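Local coordinates for protein Cfl (Pectobacterium brasiliense, PDB 7A9J) that is a coronafacic acid ligase of the ATP-dependent AMP-binding enzyme family that probably activates carboxylic acids as adenylates for amide formation, at residues D181-F187 and G198-Q203; Q116-S120 and I389-H393; D208-L212 and R381-K385; N68-G72 and K94-V98. The protein carries 1 engineered substitution. All coordinates share one frame; numbering follows the deposited sequence.

Contacts 1, 3 and 4 are mostly buried, though contact 4 has exposed lysines at its rim. Contacts 1 and 2 share one antiparallel sheet, where strands 198-202 and 388-390 are neighbours and Gly198 O faces Trp390 N. Contact 1 relies on backbone bonds and a ring pair. Contact 2, only partly buried, relies on two flat side chains and one indole bond. Contact 3 follows contact 1 along the chain and has no direct hydrogen bond between its segments, only apolar packing and a water. Contact 4 joins a loop to a helix end through one backbone bond. It touches contact 1 through a Lys71-Glu182 salt bridge and through Val98.

Contact 1: D181-F187 and G198-Q203; sequences DEIASIF and GIVYSQ
Ile183 to Phe187 pair with Gly198 to Ser202 in an antiparallel beta hairpin, the short strand axes 153° apart. The loop joining the strands, partly unmodelled, probably corresponds to the glycine-rich phosphate-binding loop (P-loop) of this family. Backbone bonds carry the pairing. Phe187 N donates to Ile199 O at 2.8 Å, and Ile199 N donates back to Phe187 O. Tyr201 N reaches Ser185 O. Tyr201 O takes two donors, Ala184 N at 2.8 Å and Ser185 N at 3.2 Å, which makes a classic beta bulge. Beyond it, Gln203 N bonds Glu182 O. Ser202 is the N-cap of helix 203-214.

Aromatic packing holds the side of Ser185, Phe187 and Tyr201. The edge of Phe187 meets the face of Tyr201, with the planes at 54° and CD2 of Phe187 3.4 Å from CE1 of Tyr201. Tyr201 OH bonds Gly340 O, and the Tyr201 side chain lies about 4 Å from the bound indene acid. The face of Ile186 and Val200 is aliphatic: their side chains lie side by side, and Ile183 CG2 reaches Val200 CG1. Ser185 OG, buried and without a polar partner in the model, sits 3.5 Å from Tyr201 CB.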
loop_
_atom_site.group_PDB
_atom_site.type_symbol
_atom_site.label_atom_id
_atom_site.label_comp_id
_atom_site.label_asym_id
_atom_site.label_seq_id
_atom_site.Cartn_x
_atom_site.Cartn_y
_atom_site.Cartn_z
ATOM N N ASP A 181 -6.562 16.590 -18.888
ATOM C CA ASP A 181 -7.855 16.384 -18.238
ATOM C C ASP A 181 -8.535 15.062 -18.624
ATOM O O ASP A 181 -9.571 14.710 -18.023
ATOM C CB ASP A 181 -8.783 17.573 -18.551
ATOM C CG ASP A 181 -8.936 17.816 -20.033
ATOM O OD1 ASP A 181 -10.081 17.870 -20.491
ATOM O OD2 ASP A 181 -7.911 17.965 -20.736
ATOM N N GLU A 182 -8.020 14.324 -19.605
ATOM C CA GLU A 182 -8.699 13.096 -20.018
ATOM C C GLU A 182 -8.523 11.970 -19.016
ATOM O O GLU A 182 -7.534 11.906 -18.270
ATOM C CB GLU A 182 -8.202 12.650 -21.407
ATOM C CG GLU A 182 -8.634 13.647 -22.419
ATOM C CD GLU A 182 -8.037 13.386 -23.810
ATOM O OE1 GLU A 182 -6.829 13.035 -23.890
ATOM O OE2 GLU A 182 -8.787 13.527 -24.782
ATOM N N ILE A 183 -9.487 11.032 -19.023
ATOM C CA ILE A 183 -9.385 9.881 -18.131
ATOM C C ILE A 183 -8.186 9.046 -18.492
ATOM O O ILE A 183 -7.905 8.779 -19.672
ATOM C CB ILE A 183 -10.642 9.002 -18.170
ATOM C CG1 ILE A 183 -11.847 9.819 -17.812
ATOM C CG2 ILE A 183 -10.472 7.776 -17.220
ATOM C CD1 ILE A 183 -13.142 9.180 -18.221
ATOM N N ALA A 184 -7.453 8.644 -17.466
ATOM C CA ALA A 184 -6.339 7.723 -17.606
ATOM C C ALA A 184 -6.609 6.331 -17.074
ATOM O O ALA A 184 -6.159 5.357 -17.683
ATOM C CB ALA A 184 -5.110 8.290 -16.913
ATOM N N SER A 185 -7.297 6.201 -15.924
ATOM C CA SER A 185 -7.439 4.885 -15.321
ATOM C C SER A 185 -8.612 4.906 -14.340
ATOM O O SER A 185 -9.163 5.964 -13.999
ATOM C CB SER A 185 -6.150 4.477 -14.598
ATOM O OG SER A 185 -6.020 5.308 -13.468
ATOM N N ILE A 186 -9.073 3.711 -13.993
ATOM C CA ILE A 186 -10.114 3.550 -12.984
ATOM C C ILE A 186 -9.578 2.553 -11.988
ATOM O O ILE A 186 -9.278 1.418 -12.363
ATOM C CB ILE A 186 -11.443 3.044 -13.575
ATOM C CG1 ILE A 186 -12.007 4.021 -14.581
ATOM C CG2 ILE A 186 -12.476 2.916 -12.395
ATOM C CD1 ILE A 186 -13.207 3.450 -15.401
ATOM N N PHE A 187 -9.471 2.964 -10.720
ATOM C CA PHE A 187 -8.887 2.136 -9.670
ATOM C C PHE A 187 -10.012 1.775 -8.710
ATOM O O PHE A 187 -10.516 2.645 -7.976
ATOM C CB PHE A 187 -7.773 2.892 -8.938
ATOM C CG PHE A 187 -6.523 3.142 -9.727
ATOM C CD1 PHE A 187 -6.204 2.452 -10.908
ATOM C CD2 PHE A 187 -5.613 4.086 -9.257
ATOM C CE1 PHE A 187 -4.993 2.718 -11.617
ATOM C CE2 PHE A 187 -4.452 4.327 -9.912
ATOM C CZ PHE A 187 -4.099 3.621 -11.132
ATOM N N GLY A 198 -15.333 2.734 -8.363
ATOM C CA GLY A 198 -14.297 2.942 -9.349
ATOM C C GLY A 198 -13.781 4.361 -9.268
ATOM O O GLY A 198 -14.445 5.275 -9.731
ATOM N N ILE A 199 -12.598 4.549 -8.698
ATOM C CA ILE A 199 -12.046 5.889 -8.536
ATOM C C ILE A 199 -11.370 6.274 -9.842
ATOM O O ILE A 199 -10.502 5.563 -10.345
ATOM C CB ILE A 199 -11.050 5.948 -7.374
ATOM C CG1 ILE A 199 -11.716 5.447 -6.079
ATOM C CG2 ILE A 199 -10.499 7.345 -7.234
ATOM C CD1 ILE A 199 -12.961 6.217 -5.707
ATOM N N VAL A 200 -11.793 7.390 -10.407
ATOM C CA VAL A 200 -11.365 7.774 -11.747
ATOM C C VAL A 200 -10.218 8.758 -11.611
ATOM O O VAL A 200 -10.361 9.800 -10.969
ATOM C CB VAL A 200 -12.525 8.377 -12.550
ATOM C CG1 VAL A 200 -12.037 8.759 -13.977
ATOM C CG2 VAL A 200 -13.661 7.339 -12.616
ATOM N N TYR A 201 -9.111 8.430 -12.251
ATOM C CA TYR A 201 -7.920 9.284 -12.371
ATOM C C TYR A 201 -7.858 9.855 -13.776
ATOM O O TYR A 201 -8.017 9.103 -14.745
ATOM C CB TYR A 201 -6.652 8.475 -12.212
ATOM C CG TYR A 201 -6.290 8.141 -10.790
ATOM C CD1 TYR A 201 -7.198 7.541 -9.935
ATOM C CD2 TYR A 201 -4.981 8.341 -10.361
ATOM C CE1 TYR A 201 -6.851 7.235 -8.629
ATOM C CE2 TYR A 201 -4.594 7.997 -9.066
ATOM C CZ TYR A 201 -5.519 7.412 -8.228
ATOM O OH TYR A 201 -5.160 7.034 -6.931
ATOM N N SER A 202 -7.611 11.165 -13.886
ATOM C CA SER A 202 -7.182 11.717 -15.165
ATOM C C SER A 202 -5.670 11.563 -15.337
ATOM O O SER A 202 -4.952 11.105 -14.436
ATOM C CB SER A 202 -7.581 13.187 -15.274
ATOM O OG SER A 202 -6.811 13.932 -14.340
ATOM N N GLN A 203 -5.210 11.869 -16.566
ATOM C CA GLN A 203 -3.778 12.026 -16.790
ATOM C C GLN A 203 -3.159 12.940 -15.733
ATOM O O GLN A 203 -2.088 12.626 -15.182
ATOM C CB GLN A 203 -3.519 12.531 -18.218
ATOM C CG GLN A 203 -3.959 11.523 -19.299
ATOM C CD GLN A 203 -2.870 10.489 -19.624
ATOM O OE1 GLN A 203 -1.755 10.580 -19.135
ATOM N NE2 GLN A 203 -3.200 9.522 -20.507
HETATM O O HOH W 1 -5.486 8.339 -20.950
#

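Contact 2: Q116-S120 and I389-H393; sequences QHSSS and IWNGH
His117 and Trp390 send their side chains past each other in opposite directions, and each ring meets the other residue's backbone. Trp390 has CG anti to its backbone nitrogen (chi1 174°), which turns the indole toward the helix end. Its NE1 donates to His117 O at 2.8 Å, with an N-H...O angle of 164°. The oxygen lies close to the indole plane, but the donor is tilted out of the carbonyl plane. Gly392 CA also approaches this oxygen, at 3.5 Å.

The His117 side chain takes the same first torsion, chi1 -173°, and is carried across to the turn at Asn391 and Gly392. Gly392 CA lies over one face of the imidazole, 3.8 Å from the ring centroid, in a CH-pi contact. Trp390 O is at the imidazole edge, in plane, 3.3 Å from His117 CE1. The ring's ND1 is bonded to Tyr188 OH, which helps fix its rotation. The two ring planes stand nearly perpendicular.

Asn391 shapes the turn. Its OD1 accepts from His393 N at 2.8 Å, an Asx turn, and also from Asp394 N. On the other segment, Ser119 closes a Schellman motif, and its OG stands at the indole edge.

Arg74 makes a cation-pi contact with Trp390 and bonds Ser118 O. The site joins the C-terminal end of helix 108-117 to strand 388-390, which lies between strands 198-202 and 395-397 in the antiparallel sheet.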
loop_
_atom_site.group_PDB
_atom_site.type_symbol
_atom_site.label_atom_id
_atom_site.label_comp_id
_atom_site.label_asym_id
_atom_site.label_seq_id
_atom_site.Cartn_x
_atom_site.Cartn_y
_atom_site.Cartn_z
ATOM N N GLN A 116 -17.453 -5.971 -16.231
ATOM C CA GLN A 116 -18.756 -5.503 -16.675
ATOM C C GLN A 116 -19.027 -4.092 -16.171
ATOM O O GLN A 116 -19.414 -3.211 -16.946
ATOM C CB GLN A 116 -19.832 -6.464 -16.185
ATOM C CG GLN A 116 -19.715 -7.830 -16.827
ATOM C CD GLN A 116 -20.902 -8.697 -16.493
ATOM O OE1 GLN A 116 -21.188 -8.965 -15.320
ATOM N NE2 GLN A 116 -21.616 -9.125 -17.517
ATOM N N HIS A 117 -18.810 -3.859 -14.873
ATOM C CA HIS A 117 -19.100 -2.551 -14.290
ATOM C C HIS A 117 -18.271 -1.455 -14.949
ATOM O O HIS A 117 -18.783 -0.359 -15.210
ATOM C CB HIS A 117 -18.839 -2.580 -12.779
ATOM C CG HIS A 117 -19.268 -1.331 -12.055
ATOM N ND1 HIS A 117 -18.433 -0.249 -11.883
ATOM C CD2 HIS A 117 -20.432 -1.001 -11.447
ATOM C CE1 HIS A 117 -19.050 0.687 -11.185
ATOM N NE2 HIS A 117 -20.270 0.258 -10.911
ATOM N N SER A 118 -16.983 -1.719 -15.192
ATOM C CA SER A 118 -16.102 -0.743 -15.811
ATOM C C SER A 118 -16.429 -0.496 -17.287
ATOM O O SER A 118 -15.865 0.434 -17.870
ATOM C CB SER A 118 -14.630 -1.197 -15.716
ATOM O OG SER A 118 -14.369 -2.325 -16.559
ATOM N N SER A 119 -17.313 -1.297 -17.899
ATOM C CA SER A 119 -17.599 -1.199 -19.334
ATOM C C SER A 119 -16.320 -1.366 -20.149
ATOM O O SER A 119 -16.084 -0.668 -21.134
ATOM C CB SER A 119 -18.297 0.119 -19.685
ATOM O OG SER A 119 -19.588 0.128 -19.123
ATOM N N SER A 120 -15.471 -2.289 -19.729
ATOM C CA SER A 120 -14.270 -2.545 -20.501
ATOM C C SER A 120 -14.617 -3.137 -21.854
ATOM O O SER A 120 -15.530 -3.960 -21.979
ATOM C CB SER A 120 -13.321 -3.475 -19.745
ATOM O OG SER A 120 -12.780 -2.812 -18.601
ATOM N N ILE A 389 -16.256 9.184 -9.249
ATOM C CA ILE A 389 -16.461 7.759 -9.068
ATOM C C ILE A 389 -17.263 7.246 -10.237
ATOM O O ILE A 389 -18.338 7.784 -10.558
ATOM C CB ILE A 389 -17.163 7.439 -7.727
ATOM C CG1 ILE A 389 -16.230 7.775 -6.550
ATOM C CG2 ILE A 389 -17.636 5.990 -7.742
ATOM C CD1 ILE A 389 -16.897 7.608 -5.173
ATOM N N TRP A 390 -16.742 6.209 -10.878
ATOM C CA TRP A 390 -17.444 5.579 -11.961
ATOM C C TRP A 390 -18.523 4.682 -11.370
ATOM O O TRP A 390 -18.214 3.793 -10.576
ATOM C CB TRP A 390 -16.463 4.761 -12.800
ATOM C CG TRP A 390 -17.155 4.032 -13.799
ATOM C CD1 TRP A 390 -17.330 2.683 -13.852
ATOM C CD2 TRP A 390 -17.838 4.572 -14.929
ATOM N NE1 TRP A 390 -18.054 2.348 -14.945
ATOM C CE2 TRP A 390 -18.392 3.487 -15.630
ATOM C CE3 TRP A 390 -18.041 5.874 -15.416
ATOM C CZ2 TRP A 390 -19.124 3.653 -16.806
ATOM C CZ3 TRP A 390 -18.775 6.039 -16.583
ATOM C CH2 TRP A 390 -19.313 4.934 -17.262
ATOM N N ASN A 391 -19.766 4.885 -11.770
ATOM C CA ASN A 391 -20.865 4.187 -11.111
ATOM C C ASN A 391 -21.439 3.102 -11.985
ATOM O O ASN A 391 -22.519 2.583 -11.696
ATOM C CB ASN A 391 -21.945 5.182 -10.668
ATOM C CG ASN A 391 -22.605 5.930 -11.828
ATOM O OD1 ASN A 391 -22.656 5.464 -12.973
ATOM N ND2 ASN A 391 -23.136 7.109 -11.515
ATOM N N GLY A 392 -20.720 2.733 -13.042
ATOM C CA GLY A 392 -21.208 1.844 -14.050
ATOM C C GLY A 392 -21.729 2.550 -15.281
ATOM O O GLY A 392 -21.592 2.021 -16.392
ATOM N N HIS A 393 -22.312 3.737 -15.113
ATOM C CA HIS A 393 -22.913 4.464 -16.228
ATOM C C HIS A 393 -22.321 5.845 -16.435
ATOM O O HIS A 393 -22.123 6.249 -17.585
ATOM C CB HIS A 393 -24.425 4.594 -16.023
ATOM C CG HIS A 393 -25.045 3.398 -15.377
ATOM N ND1 HIS A 393 -25.017 3.193 -14.014
ATOM C CD2 HIS A 393 -25.696 2.334 -15.906
ATOM C CE1 HIS A 393 -25.632 2.058 -13.730
ATOM N NE2 HIS A 393 -26.054 1.517 -14.860
#

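Contact 3: D208-L212 and R381-K385; sequences DAVNL and RSPAK
An ST turn at Ser382 to Ala384, in the loop leaving strand 376-381, packs Pro383 and Ala384 against Asp208 and Leu212 of helix 203-214. In the turn, Ser382 OG accepts from Ala384 N at 3.0 Å. The same hydroxyl bonds Leu339 O, so this buried group has partners on two counts.

The direct packing is apolar. Leu212 and Pro383 reach toward each other tip to tip, with Leu212 CD2 3.9 Å from Pro383 CG. In Leu212, chi1 of -71° aims the branch at the loop, and chi2 of 162° turns CD1 and CD2 to different partners. CD1 goes to Ala384 CB and to Ser382 OG, 3.7 Å from the latter. Ala384 CB fits one turn further back along the helix. It lies 3.7 Å from Asp208 CB and 4.1 Å from Ala209 CB.

Polar contact between the segments runs through water. Water 2 donates to Asp208 OD2 at 2.7 Å and accepts from Lys385 N at 2.9 Å. Asp208 OD2 also forms a salt bridge with Lys204, which probably eases its closeness to Pro383 O, a second acceptor. Lys385 NZ folds back to Ser382 O and also bonds Ser400 O, tying it to the loop between strands 395-397 and 404-406.

Ala209 also touches Leu244 of helix 240-251, and its side chain is about 6 Å from the bound indene acid. Helix 203-214 thus touches both helix 240-251 and the loop that leads from strand 376-381 to strand 388-390.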
loop_
_atom_site.group_PDB
_atom_site.type_symbol
_atom_site.label_atom_id
_atom_site.label_comp_id
_atom_site.label_asym_id
_atom_site.label_seq_id
_atom_site.Cartn_x
_atom_site.Cartn_y
_atom_site.Cartn_z
ATOM N N ASP A 208 0.084 14.095 -10.775
ATOM C CA ASP A 208 0.197 14.642 -9.421
ATOM C C ASP A 208 0.411 13.527 -8.393
ATOM O O ASP A 208 1.180 13.696 -7.438
ATOM C CB ASP A 208 -1.045 15.488 -9.085
ATOM C CG ASP A 208 -1.143 16.751 -9.997
ATOM O OD1 ASP A 208 -0.071 17.222 -10.458
ATOM O OD2 ASP A 208 -2.259 17.280 -10.218
ATOM N N ALA A 209 -0.202 12.352 -8.612
ATOM C CA ALA A 209 0.015 11.233 -7.704
ATOM C C ALA A 209 1.441 10.692 -7.805
ATOM O O ALA A 209 2.035 10.266 -6.797
ATOM C CB ALA A 209 -0.991 10.128 -7.998
ATOM N N VAL A 210 1.981 10.620 -9.032
ATOM C CA VAL A 210 3.365 10.192 -9.171
ATOM C C VAL A 210 4.298 11.204 -8.519
ATOM O O VAL A 210 5.301 10.830 -7.877
ATOM C CB VAL A 210 3.707 10.004 -10.677
ATOM C CG1 VAL A 210 5.201 9.825 -10.830
ATOM C CG2 VAL A 210 2.964 8.704 -11.175
ATOM N N ASN A 211 3.987 12.498 -8.679
ATOM C CA ASN A 211 4.799 13.551 -8.056
ATOM C C ASN A 211 4.782 13.440 -6.517
ATOM O O ASN A 211 5.841 13.616 -5.882
ATOM C CB ASN A 211 4.309 14.938 -8.466
ATOM C CG ASN A 211 4.714 15.310 -9.901
ATOM O OD1 ASN A 211 5.558 14.664 -10.505
ATOM N ND2 ASN A 211 4.096 16.356 -10.435
ATOM N N LEU A 212 3.638 13.085 -5.930
ATOM C CA LEU A 212 3.613 12.786 -4.490
ATOM C C LEU A 212 4.504 11.584 -4.202
ATOM O O LEU A 212 5.308 11.592 -3.258
ATOM C CB LEU A 212 2.199 12.472 -4.000
ATOM C CG LEU A 212 1.281 13.703 -3.965
ATOM C CD1 LEU A 212 -0.175 13.259 -3.905
ATOM C CD2 LEU A 212 1.646 14.588 -2.700
ATOM N N ARG A 381 -6.932 17.129 2.170
ATOM C CA ARG A 381 -7.138 17.432 0.768
ATOM C C ARG A 381 -5.817 17.239 0.011
ATOM O O ARG A 381 -4.765 17.725 0.446
ATOM C CB ARG A 381 -7.680 18.859 0.613
ATOM C CG ARG A 381 -8.218 19.166 -0.767
ATOM C CD ARG A 381 -9.295 20.284 -0.612
ATOM N NE ARG A 381 -8.711 21.493 -0.039
ATOM C CZ ARG A 381 -9.409 22.542 0.386
ATOM N NH1 ARG A 381 -10.731 22.533 0.300
ATOM N NH2 ARG A 381 -8.778 23.603 0.892
ATOM N N SER A 382 -5.876 16.516 -1.083
ATOM C CA SER A 382 -4.650 16.129 -1.793
ATOM C C SER A 382 -4.462 16.949 -3.076
ATOM O O SER A 382 -5.456 17.364 -3.694
ATOM C CB SER A 382 -4.695 14.633 -2.138
ATOM O OG SER A 382 -3.659 14.324 -3.076
ATOM N N PRO A 383 -3.212 17.251 -3.470
ATOM C CA PRO A 383 -3.000 17.907 -4.772
ATOM C C PRO A 383 -3.256 16.986 -5.936
ATOM O O PRO A 383 -3.390 17.470 -7.075
ATOM C CB PRO A 383 -1.530 18.349 -4.721
ATOM C CG PRO A 383 -0.867 17.275 -3.889
ATOM C CD PRO A 383 -1.930 16.999 -2.788
ATOM N N ALA A 384 -3.334 15.676 -5.703
ATOM C CA ALA A 384 -3.748 14.745 -6.750
ATOM C C ALA A 384 -5.255 14.562 -6.627
ATOM O O ALA A 384 -5.746 13.782 -5.807
ATOM C CB ALA A 384 -2.980 13.436 -6.660
ATOM N N LYS A 385 -5.979 15.315 -7.431
ATOM C CA LYS A 385 -7.436 15.325 -7.414
ATOM C C LYS A 385 -7.980 14.249 -8.332
ATOM O O LYS A 385 -7.855 14.346 -9.568
ATOM C CB LYS A 385 -7.960 16.680 -7.861
ATOM C CG LYS A 385 -7.292 17.817 -7.203
ATOM C CD LYS A 385 -7.953 18.089 -5.909
ATOM C CE LYS A 385 -7.484 19.431 -5.391
ATOM N NZ LYS A 385 -7.579 19.276 -3.930
HETATM O O HOH W 2 -4.760 16.427 -9.833
#

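Contact 4: N68-G72 and K94-V98; sequences NIKKG and KIGAV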
loop_
_atom_site.group_PDB
_atom_site.type_symbol
_atom_site.label_atom_id
_atom_site.label_comp_id
_atom_site.label_asym_id
_atom_site.label_seq_id
_atom_site.Cartn_x
_atom_site.Cartn_y
_atom_site.Cartn_z
ATOM N N ASN A 68 -8.175 -1.794 -33.131
ATOM C CA ASN A 68 -9.300 -0.872 -33.068
ATOM C C ASN A 68 -9.561 -0.363 -31.647
ATOM O O ASN A 68 -10.660 0.125 -31.352
ATOM C CB ASN A 68 -10.569 -1.506 -33.648
ATOM C CG ASN A 68 -11.607 -0.480 -34.005
ATOM O OD1 ASN A 68 -11.265 0.666 -34.310
ATOM N ND2 ASN A 68 -12.885 -0.863 -33.942
ATOM N N ILE A 69 -8.583 -0.483 -30.755
ATOM C CA ILE A 69 -8.630 0.209 -29.469
ATOM C C ILE A 69 -8.317 1.684 -29.708
ATOM O O ILE A 69 -7.422 2.031 -30.498
ATOM C CB ILE A 69 -7.658 -0.427 -28.470
ATOM C CG1 ILE A 69 -8.053 -1.895 -28.261
ATOM C CG2 ILE A 69 -7.750 0.278 -27.144
ATOM C CD1 ILE A 69 -9.552 -2.116 -28.044
ATOM N N LYS A 70 -9.117 2.556 -29.101
ATOM C CA LYS A 70 -9.082 3.990 -29.355
ATOM C C LYS A 70 -8.949 4.701 -28.024
ATOM O O LYS A 70 -9.230 4.117 -26.983
ATOM C CB LYS A 70 -10.358 4.490 -30.052
ATOM C CG LYS A 70 -10.760 3.671 -31.272
ATOM C CD LYS A 70 -11.857 4.354 -32.082
ATOM C CE LYS A 70 -12.121 3.609 -33.401
ATOM N NZ LYS A 70 -10.881 3.443 -34.228
ATOM N N LYS A 71 -8.494 5.956 -28.069
ATOM C CA LYS A 71 -8.513 6.820 -26.886
ATOM C C LYS A 71 -9.890 6.760 -26.234
ATOM O O LYS A 71 -10.902 6.902 -26.919
ATOM C CB LYS A 71 -8.186 8.263 -27.307
ATOM C CG LYS A 71 -8.250 9.250 -26.152
ATOM C CD LYS A 71 -7.445 10.514 -26.440
ATOM C CE LYS A 71 -8.235 11.477 -27.250
ATOM N NZ LYS A 71 -7.747 12.890 -27.067
ATOM N N GLY A 72 -9.928 6.546 -24.909
ATOM C CA GLY A 72 -11.162 6.464 -24.152
ATOM C C GLY A 72 -11.740 5.068 -23.962
ATOM O O GLY A 72 -12.595 4.880 -23.085
ATOM N N LYS A 94 0.028 6.011 -23.406
ATOM C CA LYS A 94 0.477 6.594 -24.652
ATOM C C LYS A 94 -0.696 6.883 -25.581
ATOM O O LYS A 94 -0.738 7.931 -26.233
ATOM C CB LYS A 94 1.464 5.618 -25.332
ATOM C CG LYS A 94 1.974 6.060 -26.691
ATOM C CD LYS A 94 3.072 5.077 -27.201
ATOM C CE LYS A 94 3.334 5.211 -28.743
ATOM N NZ LYS A 94 3.733 6.592 -29.157
ATOM N N ILE A 95 -1.655 5.954 -25.667
ATOM C CA ILE A 95 -2.730 6.118 -26.612
ATOM C C ILE A 95 -3.989 6.643 -25.984
ATOM O O ILE A 95 -4.964 6.908 -26.735
ATOM C CB ILE A 95 -3.034 4.814 -27.378
ATOM C CG1 ILE A 95 -3.656 3.744 -26.469
ATOM C CG2 ILE A 95 -1.778 4.365 -28.093
ATOM C CD1 ILE A 95 -4.147 2.569 -27.331
ATOM N N GLY A 96 -3.997 6.856 -24.651
ATOM C CA GLY A 96 -5.182 7.344 -23.983
ATOM C C GLY A 96 -6.216 6.283 -23.731
ATOM O O GLY A 96 -7.393 6.614 -23.558
ATOM N N ALA A 97 -5.833 5.015 -23.778
ATOM C CA ALA A 97 -6.741 3.976 -23.329
ATOM C C ALA A 97 -6.744 3.943 -21.808
ATOM O O ALA A 97 -5.704 4.086 -21.157
ATOM C CB ALA A 97 -6.354 2.602 -23.899
ATOM N N VAL A 98 -7.942 3.796 -21.261
ATOM C CA VAL A 98 -8.155 3.823 -19.814
ATOM C C VAL A 98 -7.846 2.440 -19.252
ATOM O O VAL A 98 -8.479 1.450 -19.632
ATOM C CB VAL A 98 -9.603 4.234 -19.538
ATOM C CG1 VAL A 98 -9.936 4.199 -18.025
ATOM C CG2 VAL A 98 -9.864 5.592 -20.151
#
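Lys71 starts with CG anti to its backbone nitrogen (chi1 177°), which leaves CG beside Gly96 O. Its CB, set by the backbone, lies 3.5 Å from Ile95 O. The chain then bends at chi3 (83°). Its NZ leaves the contact to form a salt bridge with Glu182 OE2 and a bond to Asn177 O.

One backbone bond joins the segments. Gly72 N donates to Gly96 O at 2.9 Å and nearly straight, 168° at the hydrogen. Lys71 CA also approaches Gly96 O, at 3.5 Å. Gly96, with positive phi, is the first residue past the helix. It lies nearest Lys71, their CA atoms 4.4 Å apart.

Apolar contacts lie beside the bond. Ile69 CG2 is 4.3 Å from Ile95 CD1 and 4.2 Å from Ala97 CB. Separately, Val98 CG2 makes a van der Waals contact with Gly72 O, at 4.1 Å.

Strand 74-78, helix 83-95 and strand 98-101 form a beta-alpha-beta unit, the two strands being parallel neighbours. The contact brings the loop that enters the first strand against the turn that leads from the helix into the second.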